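Local coordinates for protein homoserine dehydrogenase (Thermoplasma acidophilum, PDB 3ING) that probably catalyses the NADPH-dependent interconversion of aspartate semialdehyde and homoserine, a shared step on the way to threonine and methionine, at residues A[92-97]-A[214-219]; A[123-128]-A[139-144]; A[220-223]-A[229-232]. All blocks are in the same frame, centred on the assembly; numbering follows the deposited sequence.

Contact 1: A[92-97]-A[214-219]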
loop_
_atom_site.group_PDB
_atom_site.type_symbol
_atom_site.label_atom_id
_atom_site.label_comp_id
_atom_site.label_asym_id
_atom_site.label_seq_id
_atom_site.Cartn_x
_atom_site.Cartn_y
_atom_site.Cartn_z
ATOM N N ALA A 92 -21.096 -14.166 -7.210
ATOM C CA ALA A 92 -20.611 -14.602 -8.495
ATOM C C ALA A 92 -21.634 -15.388 -9.275
ATOM O O ALA A 92 -22.231 -16.323 -8.770
ATOM C CB ALA A 92 -19.341 -15.453 -8.316
ATOM N N SER A 93 -21.847 -14.991 -10.523
ATOM C CA SER A 93 -22.579 -15.821 -11.500
ATOM C C SER A 93 -21.613 -16.853 -12.078
ATOM O O SER A 93 -20.382 -16.720 -11.939
ATOM C CB SER A 93 -23.112 -14.980 -12.632
ATOM O OG SER A 93 -22.058 -14.555 -13.465
ATOM N N ARG A 94 -22.146 -17.853 -12.785
ATOM C CA ARG A 94 -21.291 -18.927 -13.307
ATOM C C ARG A 94 -20.389 -18.482 -14.473
ATOM O O ARG A 94 -19.314 -19.033 -14.663
ATOM C CB ARG A 94 -22.171 -20.088 -13.793
ATOM C CG ARG A 94 -23.129 -20.686 -12.758
ATOM C CD ARG A 94 -22.418 -21.224 -11.529
ATOM N NE ARG A 94 -22.078 -20.186 -10.545
ATOM C CZ ARG A 94 -21.176 -20.325 -9.570
ATOM N NH1 ARG A 94 -20.501 -21.457 -9.432
ATOM N NH2 ARG A 94 -20.930 -19.309 -8.756
ATOM N N ASP A 95 -20.848 -17.483 -15.239
ATOM C CA ASP A 95 -20.235 -17.091 -16.507
ATOM C C ASP A 95 -19.869 -15.608 -16.636
ATOM O O ASP A 95 -19.285 -15.187 -17.627
ATOM C CB ASP A 95 -21.178 -17.546 -17.663
ATOM C CG ASP A 95 -22.540 -16.810 -17.676
ATOM O OD1 ASP A 95 -22.781 -15.877 -16.889
ATOM O OD2 ASP A 95 -23.389 -17.188 -18.489
ATOM N N GLY A 96 -20.190 -14.793 -15.630
ATOM C CA GLY A 96 -19.825 -13.382 -15.685
ATOM C C GLY A 96 -20.680 -12.482 -16.544
ATOM O O GLY A 96 -20.438 -11.296 -16.598
ATOM N N VAL A 97 -21.693 -13.034 -17.208
ATOM C CA VAL A 97 -22.488 -12.276 -18.184
ATOM C C VAL A 97 -23.382 -11.253 -17.492
ATOM O O VAL A 97 -23.512 -10.123 -17.953
ATOM C CB VAL A 97 -23.293 -13.259 -19.084
ATOM C CG1 VAL A 97 -24.225 -12.519 -19.989
ATOM C CG2 VAL A 97 -22.294 -14.165 -19.874
ATOM N N ALA A 214 -10.223 -19.035 -5.945
ATOM C CA ALA A 214 -8.816 -18.703 -6.192
ATOM C C ALA A 214 -8.537 -18.470 -7.683
ATOM O O ALA A 214 -7.753 -17.584 -8.063
ATOM C CB ALA A 214 -7.907 -19.816 -5.647
ATOM N N ALA A 215 -9.147 -19.298 -8.529
ATOM C CA ALA A 215 -8.934 -19.205 -9.961
ATOM C C ALA A 215 -9.371 -17.855 -10.481
ATOM O O ALA A 215 -8.655 -17.271 -11.260
ATOM C CB ALA A 215 -9.634 -20.321 -10.725
ATOM N N ARG A 216 -10.539 -17.375 -10.055
ATOM C CA ARG A 216 -11.048 -16.090 -10.502
ATOM C C ARG A 216 -10.079 -14.998 -10.108
ATOM O O ARG A 216 -9.773 -14.110 -10.885
ATOM C CB ARG A 216 -12.441 -15.804 -9.911
ATOM C CG ARG A 216 -13.561 -16.700 -10.482
ATOM C CD ARG A 216 -14.772 -16.538 -9.588
ATOM N NE ARG A 216 -15.912 -17.314 -10.060
ATOM C CZ ARG A 216 -16.825 -17.853 -9.243
ATOM N NH1 ARG A 216 -16.692 -17.811 -7.908
ATOM N NH2 ARG A 216 -17.808 -18.537 -9.751
ATOM N N LYS A 217 -9.578 -15.079 -8.884
ATOM C CA LYS A 217 -8.647 -14.075 -8.391
ATOM C C LYS A 217 -7.387 -14.097 -9.246
ATOM O O LYS A 217 -6.831 -13.064 -9.532
ATOM C CB LYS A 217 -8.315 -14.310 -6.903
ATOM C CG LYS A 217 -9.496 -14.181 -5.982
ATOM C CD LYS A 217 -9.112 -14.424 -4.519
ATOM C CE LYS A 217 -10.339 -14.264 -3.606
ATOM N NZ LYS A 217 -10.802 -12.867 -3.462
ATOM N N SER A 218 -6.961 -15.277 -9.691
ATOM C CA SER A 218 -5.731 -15.381 -10.432
ATOM C C SER A 218 -5.826 -14.729 -11.804
ATOM O O SER A 218 -4.810 -14.244 -12.320
ATOM C CB SER A 218 -5.269 -16.853 -10.578
ATOM O OG SER A 218 -6.030 -17.616 -11.523
ATOM N N VAL A 219 -7.034 -14.747 -12.390
ATOM C CA VAL A 219 -7.300 -14.105 -13.700
ATOM C C VAL A 219 -7.176 -12.603 -13.540
ATOM O O VAL A 219 -6.547 -11.936 -14.335
ATOM C CB VAL A 219 -8.697 -14.421 -14.241
ATOM C CG1 VAL A 219 -9.007 -13.592 -15.482
ATOM C CG2 VAL A 219 -8.834 -15.914 -14.523
HETATM O O HOH W 1 -17.133 -17.534 -12.523
HETATM O O HOH W 2 -17.697 -19.736 -12.566
#
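Arg216 reaches out from helix 212-226 and sets its guanidinium against the loop 92-97. The methyl of Ala92 lies over one face of this group, offset toward its rim, with Ala92 CB 3.6 Å from Arg216 NH1. Arg94 arrives at the edge. Its NH2 stands 3.4 Å from Arg216 NH2, and the two guanidinium planes are turned 84° from each other. Both atoms are donors, so no bond joins them. Their shared mate is Asp207: its OD2 makes a salt bridge with Arg94 NH2 and another with Arg216 NH1, which probably offsets the two like charges.

Two waters complete the join. Water 1 accepts from Arg216 NE at 2.8 Å and gives a weak bond to Ser93 O. Water 2 accepts from Arg216 NH2 at 3.1 Å and donates to Arg94 O at 2.7 Å.

The Arg216 chain is extended from CG to NE, which carries the charge across to the loop. The Arg94 chain folds back, bent at chi2 (-59°) and chi3 (81°). Its NH2 can then donate to Ala92 O at 3.3 Å, with the acceptor in the guanidinium plane. The loop is braced from within as well. Ser93 OG accepts from Gly96 N at 2.9 Å, an ST motif, and is also hydrogen-bonded to Glu99 OE1. Asp95 OD1 accepts from Val97 N, an Asx turn at the start of helix 97-108.

Ala92 also touches the bound NADPH. Lys217, the predicted proton donor, follows Arg216 on the helix. The contact thus joins a cofactor-binding loop of the Rossmann-type domain to the helix that carries the probable catalytic lysine.

Contact 2: A[123-128]-A[139-144]. With NA (sodium ion), chain B.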
loop_
_atom_site.group_PDB
_atom_site.type_symbol
_atom_site.label_atom_id
_atom_site.label_comp_id
_atom_site.label_asym_id
_atom_site.label_seq_id
_atom_site.Cartn_x
_atom_site.Cartn_y
_atom_site.Cartn_z
ATOM N N ASN A 123 -14.272 -13.712 -16.103
ATOM C CA ASN A 123 -14.850 -14.305 -17.288
ATOM C C ASN A 123 -14.930 -13.386 -18.495
ATOM O O ASN A 123 -14.841 -13.846 -19.639
ATOM C CB ASN A 123 -16.271 -14.785 -16.943
ATOM C CG ASN A 123 -16.275 -15.994 -16.018
ATOM O OD1 ASN A 123 -15.873 -17.068 -16.426
ATOM N ND2 ASN A 123 -16.772 -15.833 -14.803
ATOM N N LYS A 124 -15.111 -12.094 -18.250
ATOM C CA LYS A 124 -15.448 -11.128 -19.284
ATOM C C LYS A 124 -14.576 -9.854 -19.222
ATOM O O LYS A 124 -15.039 -8.748 -19.523
ATOM C CB LYS A 124 -16.933 -10.748 -19.152
ATOM C CG LYS A 124 -17.941 -11.919 -19.254
ATOM C CD LYS A 124 -18.853 -11.878 -20.442
ATOM C CE LYS A 124 -18.178 -11.410 -21.707
ATOM N NZ LYS A 124 -18.693 -12.049 -22.925
ATOM N N TRP A 125 -13.304 -10.029 -18.907
ATOM C CA TRP A 125 -12.366 -8.909 -18.765
ATOM C C TRP A 125 -12.365 -8.070 -20.021
ATOM O O TRP A 125 -12.473 -6.852 -19.966
ATOM C CB TRP A 125 -10.953 -9.447 -18.541
ATOM C CG TRP A 125 -9.934 -8.403 -18.341
ATOM C CD1 TRP A 125 -9.281 -7.683 -19.307
ATOM C CD2 TRP A 125 -9.450 -7.921 -17.082
ATOM N NE1 TRP A 125 -8.417 -6.803 -18.717
ATOM C CE2 TRP A 125 -8.501 -6.930 -17.354
ATOM C CE3 TRP A 125 -9.737 -8.237 -15.746
ATOM C CZ2 TRP A 125 -7.843 -6.232 -16.349
ATOM C CZ3 TRP A 125 -9.074 -7.550 -14.741
ATOM C CH2 TRP A 125 -8.134 -6.556 -15.054
ATOM N N HIS A 126 -12.253 -8.730 -21.160
ATOM C CA HIS A 126 -12.163 -8.025 -22.437
ATOM C C HIS A 126 -13.376 -7.136 -22.701
ATOM O O HIS A 126 -13.230 -5.954 -22.997
ATOM C CB HIS A 126 -11.962 -9.000 -23.608
ATOM C CG HIS A 126 -12.075 -8.336 -24.948
ATOM N ND1 HIS A 126 -11.003 -7.712 -25.561
ATOM C CD2 HIS A 126 -13.140 -8.142 -25.760
ATOM C CE1 HIS A 126 -11.405 -7.177 -26.703
ATOM N NE2 HIS A 126 -12.705 -7.395 -26.835
ATOM N N ASP A 127 -14.575 -7.712 -22.604
ATOM C CA ASP A 127 -15.778 -6.967 -22.888
ATOM C C ASP A 127 -16.018 -5.896 -21.856
ATOM O O ASP A 127 -16.430 -4.797 -22.187
ATOM C CB ASP A 127 -16.984 -7.899 -22.958
ATOM C CG ASP A 127 -16.915 -8.830 -24.152
ATOM O OD1 ASP A 127 -16.529 -8.330 -25.216
ATOM O OD2 ASP A 127 -17.220 -10.035 -24.005
ATOM N N ILE A 128 -15.745 -6.201 -20.597
ATOM C CA ILE A 128 -15.875 -5.177 -19.574
ATOM C C ILE A 128 -14.918 -4.013 -19.821
ATOM O O ILE A 128 -15.323 -2.855 -19.715
ATOM C CB ILE A 128 -15.646 -5.738 -18.166
ATOM C CG1 ILE A 128 -16.796 -6.679 -17.799
ATOM C CG2 ILE A 128 -15.461 -4.568 -17.151
ATOM C CD1 ILE A 128 -16.541 -7.519 -16.540
ATOM N N ILE A 139 -13.240 1.201 -13.703
ATOM C CA ILE A 139 -13.658 0.195 -12.778
ATOM C C ILE A 139 -12.535 -0.101 -11.816
ATOM O O ILE A 139 -11.368 -0.251 -12.224
ATOM C CB ILE A 139 -14.128 -1.114 -13.510
ATOM C CG1 ILE A 139 -14.600 -2.140 -12.480
ATOM C CG2 ILE A 139 -13.031 -1.671 -14.494
ATOM C CD1 ILE A 139 -15.524 -3.256 -13.054
ATOM N N ARG A 140 -12.875 -0.165 -10.523
ATOM C CA ARG A 140 -11.927 -0.594 -9.501
ATOM C C ARG A 140 -12.468 -1.840 -8.805
ATOM O O ARG A 140 -13.687 -2.098 -8.777
ATOM C CB ARG A 140 -11.572 0.534 -8.507
ATOM C CG ARG A 140 -10.872 1.736 -9.130
ATOM C CD ARG A 140 -10.314 2.702 -8.011
ATOM N NE ARG A 140 -9.233 2.041 -7.287
ATOM C CZ ARG A 140 -7.950 2.022 -7.686
ATOM N NH1 ARG A 140 -7.578 2.647 -8.770
ATOM N NH2 ARG A 140 -7.031 1.364 -6.978
ATOM N N TYR A 141 -11.531 -2.638 -8.298
ATOM C CA TYR A 141 -11.794 -4.010 -7.858
ATOM C C TYR A 141 -10.899 -4.498 -6.722
ATOM O O TYR A 141 -10.560 -5.677 -6.617
ATOM C CB TYR A 141 -11.764 -4.914 -9.097
ATOM C CG TYR A 141 -10.598 -4.675 -10.061
ATOM C CD1 TYR A 141 -9.369 -5.286 -9.851
ATOM C CD2 TYR A 141 -10.735 -3.865 -11.176
ATOM C CE1 TYR A 141 -8.298 -5.088 -10.725
ATOM C CE2 TYR A 141 -9.666 -3.673 -12.063
ATOM C CZ TYR A 141 -8.448 -4.274 -11.818
ATOM O OH TYR A 141 -7.374 -4.087 -12.682
ATOM N N GLU A 142 -10.574 -3.586 -5.813
ATOM C CA GLU A 142 -9.766 -3.949 -4.667
ATOM C C GLU A 142 -10.242 -5.196 -3.938
ATOM O O GLU A 142 -9.459 -6.083 -3.627
ATOM C CB GLU A 142 -9.732 -2.814 -3.653
ATOM C CG GLU A 142 -8.704 -3.066 -2.535
ATOM C CD GLU A 142 -7.295 -3.111 -3.101
ATOM O OE1 GLU A 142 -6.886 -2.109 -3.701
ATOM O OE2 GLU A 142 -6.637 -4.161 -2.976
ATOM N N ALA A 143 -11.519 -5.240 -3.615
ATOM C CA ALA A 143 -12.093 -6.339 -2.848
ATOM C C ALA A 143 -12.134 -7.684 -3.557
ATOM O O ALA A 143 -12.376 -8.691 -2.909
ATOM C CB ALA A 143 -13.525 -5.945 -2.386
ATOM N N THR A 144 -11.906 -7.720 -4.875
ATOM C CA THR A 144 -11.981 -8.963 -5.628
ATOM C C THR A 144 -10.792 -9.906 -5.386
ATOM O O THR A 144 -10.934 -11.062 -5.658
ATOM C CB THR A 144 -12.072 -8.723 -7.145
ATOM O OG1 THR A 144 -10.831 -8.122 -7.603
ATOM C CG2 THR A 144 -13.303 -7.845 -7.472
HETATM NA NA NA B . -7.590 -6.568 -1.802
#
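Trp125 and Tyr141 meet across a beta-alpha-beta unit of the Rossmann-type domain, built from strand 112-115, helix 119-135 and strand 139-140. Trp125 leaves the helix with CG anti to the backbone N (chi1 -178°), and this carries the indole out toward the residues after the strand. From CB the side chain runs through CG, which packs on the amide of Asn223. CD1 lies against the side chain of Glu229. At the far end of the six-membered ring, CH2 does the touching. Trp125 CH2 comes to 3.5 Å from Tyr141 OH, which lies near the indole plane, and to 4.0 Å from Tyr141 CZ. The pair is an offset edge-to-face stack, the edge of the indole turned to the face of the phenol. The ring centroids are 5.8 Å apart and the planes stand at 71°. The phenol is tied at its hydroxyl, which is hydrogen-bonded to His224 ND1.

One turn along the helix, Ile128 faces Ile139. Ile128 CG2 and Ile139 CD1 are 4.3 Å apart, a loose apolar touch. Tyr103 of helix 97-108 packs on both isoleucines.

Beyond Tyr141 the chain turns into a short 3-10 segment, 142-144, whose first residue, Glu142, binds a sodium ion through its backbone O and its carboxylate OE2. Val145, Ala146 and Val149 complete the site with their carbonyls. The turn is fastened at Tyr141 O, which accepts from Thr144 N at 3.0 Å and from Thr144 OG1 at 2.7 Å, the hydroxyl lying in the carbonyl plane.

Contact 3: A[220-223]-A[229-232]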
loop_
_atom_site.group_PDB
_atom_site.type_symbol
_atom_site.label_atom_id
_atom_site.label_comp_id
_atom_site.label_asym_id
_atom_site.label_seq_id
_atom_site.Cartn_x
_atom_site.Cartn_y
_atom_site.Cartn_z
ATOM N N ILE A 220 -7.825 -12.080 -12.524
ATOM C CA ILE A 220 -7.813 -10.648 -12.260
ATOM C C ILE A 220 -6.373 -10.191 -12.027
ATOM O O ILE A 220 -5.937 -9.175 -12.579
ATOM C CB ILE A 220 -8.740 -10.292 -11.066
ATOM C CG1 ILE A 220 -10.169 -10.686 -11.407
ATOM C CG2 ILE A 220 -8.607 -8.753 -10.668
ATOM C CD1 ILE A 220 -11.126 -10.627 -10.240
ATOM N N LEU A 221 -5.623 -10.974 -11.251
ATOM C CA LEU A 221 -4.214 -10.648 -10.958
ATOM C C LEU A 221 -3.339 -10.650 -12.205
ATOM O O LEU A 221 -2.624 -9.684 -12.454
ATOM C CB LEU A 221 -3.619 -11.619 -9.917
ATOM C CG LEU A 221 -4.031 -11.473 -8.462
ATOM C CD1 LEU A 221 -3.665 -12.759 -7.695
ATOM C CD2 LEU A 221 -3.397 -10.235 -7.835
ATOM N N VAL A 222 -3.366 -11.731 -12.967
ATOM C CA VAL A 222 -2.520 -11.826 -14.163
ATOM C C VAL A 222 -2.912 -10.735 -15.163
ATOM O O VAL A 222 -2.048 -10.076 -15.723
ATOM C CB VAL A 222 -2.509 -13.247 -14.796
ATOM C CG1 VAL A 222 -3.853 -13.574 -15.551
ATOM C CG2 VAL A 222 -1.255 -13.414 -15.739
ATOM N N ASN A 223 -4.213 -10.495 -15.365
ATOM C CA ASN A 223 -4.652 -9.437 -16.320
ATOM C C ASN A 223 -4.268 -8.035 -15.828
ATOM O O ASN A 223 -3.812 -7.199 -16.589
ATOM C CB ASN A 223 -6.167 -9.502 -16.587
ATOM C CG ASN A 223 -6.588 -10.755 -17.306
ATOM O OD1 ASN A 223 -5.758 -11.483 -17.864
ATOM N ND2 ASN A 223 -7.902 -10.969 -17.379
ATOM N N GLU A 229 -5.647 -10.586 -21.216
ATOM C CA GLU A 229 -7.093 -10.649 -21.128
ATOM C C GLU A 229 -7.495 -12.115 -21.003
ATOM O O GLU A 229 -8.359 -12.592 -21.727
ATOM C CB GLU A 229 -7.740 -9.948 -22.331
ATOM C CG GLU A 229 -7.438 -8.478 -22.314
ATOM C CD GLU A 229 -8.331 -7.710 -23.253
ATOM O OE1 GLU A 229 -8.595 -8.266 -24.329
ATOM O OE2 GLU A 229 -8.765 -6.578 -22.911
ATOM N N TYR A 230 -6.849 -12.820 -20.061
ATOM C CA TYR A 230 -7.131 -14.202 -19.832
ATOM C C TYR A 230 -8.539 -14.348 -19.214
ATOM O O TYR A 230 -9.114 -13.376 -18.707
ATOM C CB TYR A 230 -6.110 -14.803 -18.871
ATOM C CG TYR A 230 -4.710 -15.075 -19.413
ATOM C CD1 TYR A 230 -4.309 -14.683 -20.671
ATOM C CD2 TYR A 230 -3.756 -15.673 -18.591
ATOM C CE1 TYR A 230 -2.991 -14.898 -21.103
ATOM C CE2 TYR A 230 -2.464 -15.896 -19.019
ATOM C CZ TYR A 230 -2.078 -15.510 -20.265
ATOM O OH TYR A 230 -0.754 -15.759 -20.634
ATOM N N THR A 231 -9.085 -15.556 -19.354
ATOM C CA THR A 231 -10.303 -15.979 -18.686
ATOM C C THR A 231 -9.938 -17.200 -17.812
ATOM O O THR A 231 -8.778 -17.626 -17.754
ATOM C CB THR A 231 -11.371 -16.434 -19.711
ATOM O OG1 THR A 231 -10.955 -17.669 -20.315
ATOM C CG2 THR A 231 -11.614 -15.360 -20.820
ATOM N N LEU A 232 -10.937 -17.812 -17.190
ATOM C CA LEU A 232 -10.722 -19.020 -16.391
ATOM C C LEU A 232 -10.140 -20.159 -17.196
ATOM O O LEU A 232 -9.461 -21.015 -16.638
ATOM C CB LEU A 232 -12.051 -19.456 -15.747
ATOM C CG LEU A 232 -12.588 -18.508 -14.656
ATOM C CD1 LEU A 232 -14.057 -18.830 -14.216
ATOM C CD2 LEU A 232 -11.652 -18.505 -13.421
#
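Helix 212-226 comes close to the loop that follows it, with the CA atoms of Asn223 and Glu229 only 5.5 Å apart. Asn223 carries the contact. Its amide lies beside the backbone of Tyr230 and grips it with two hydrogen bonds. Asn223 OD1 accepts from Tyr230 N at 2.8 Å, with the donor tilted 27° from the carbonyl plane. Asn223 ND2 donates to Tyr230 O at 3.0 Å, and this bond is nearly straight at 171°. The acceptor lies in the amide plane. OD1 has a further partner in Thr228 OG1.

Val222 adds the apolar part. Its CG1, set between the backbone N and the carbonyl carbon (chi1 74°), packs 3.7 Å from Tyr230 CD2. The two side chains cross at about a right angle. The far end of the tyrosine is held by a hydrogen bond between its OH and Pro262 O. Glu229 OE1 is hydrogen-bonded to His126 ND1 of helix 119-135.

A leucine in place of Asn223 would probably leave Tyr230 N and Tyr230 O without these partners and free the returning loop to shift.

One side-chain amide thus serves both polar backbone groups of a single residue. Because the amide uses its donor and its acceptor together, its flip is set, and the chain leaving the helix is held at Tyr230.

How the contacts relate
The three contacts lie close together in space, with centres 9 to 10 Å apart. Contact 2 falls, in sequence, between the two segments of contact 1, and contact 3 follows both. Contacts 1 and 3 share helix 212-226. Contact 2 belongs to the nucleotide-binding domain, built round the mixed sheet, and contact 3 to the homoserine dehydrogenase region that follows. Contact 1 bridges the two. A probable hydrogen bond from Lys217 NZ to Thr144 O joins contacts 1 and 2. Trp125 packs on Asn223 between contacts 2 and 3, so helices 119-135 and 212-226 meet at the domain interface. There Arg216, beside the predicted proton donor, meets the loop whose Ala92 touches NADPH.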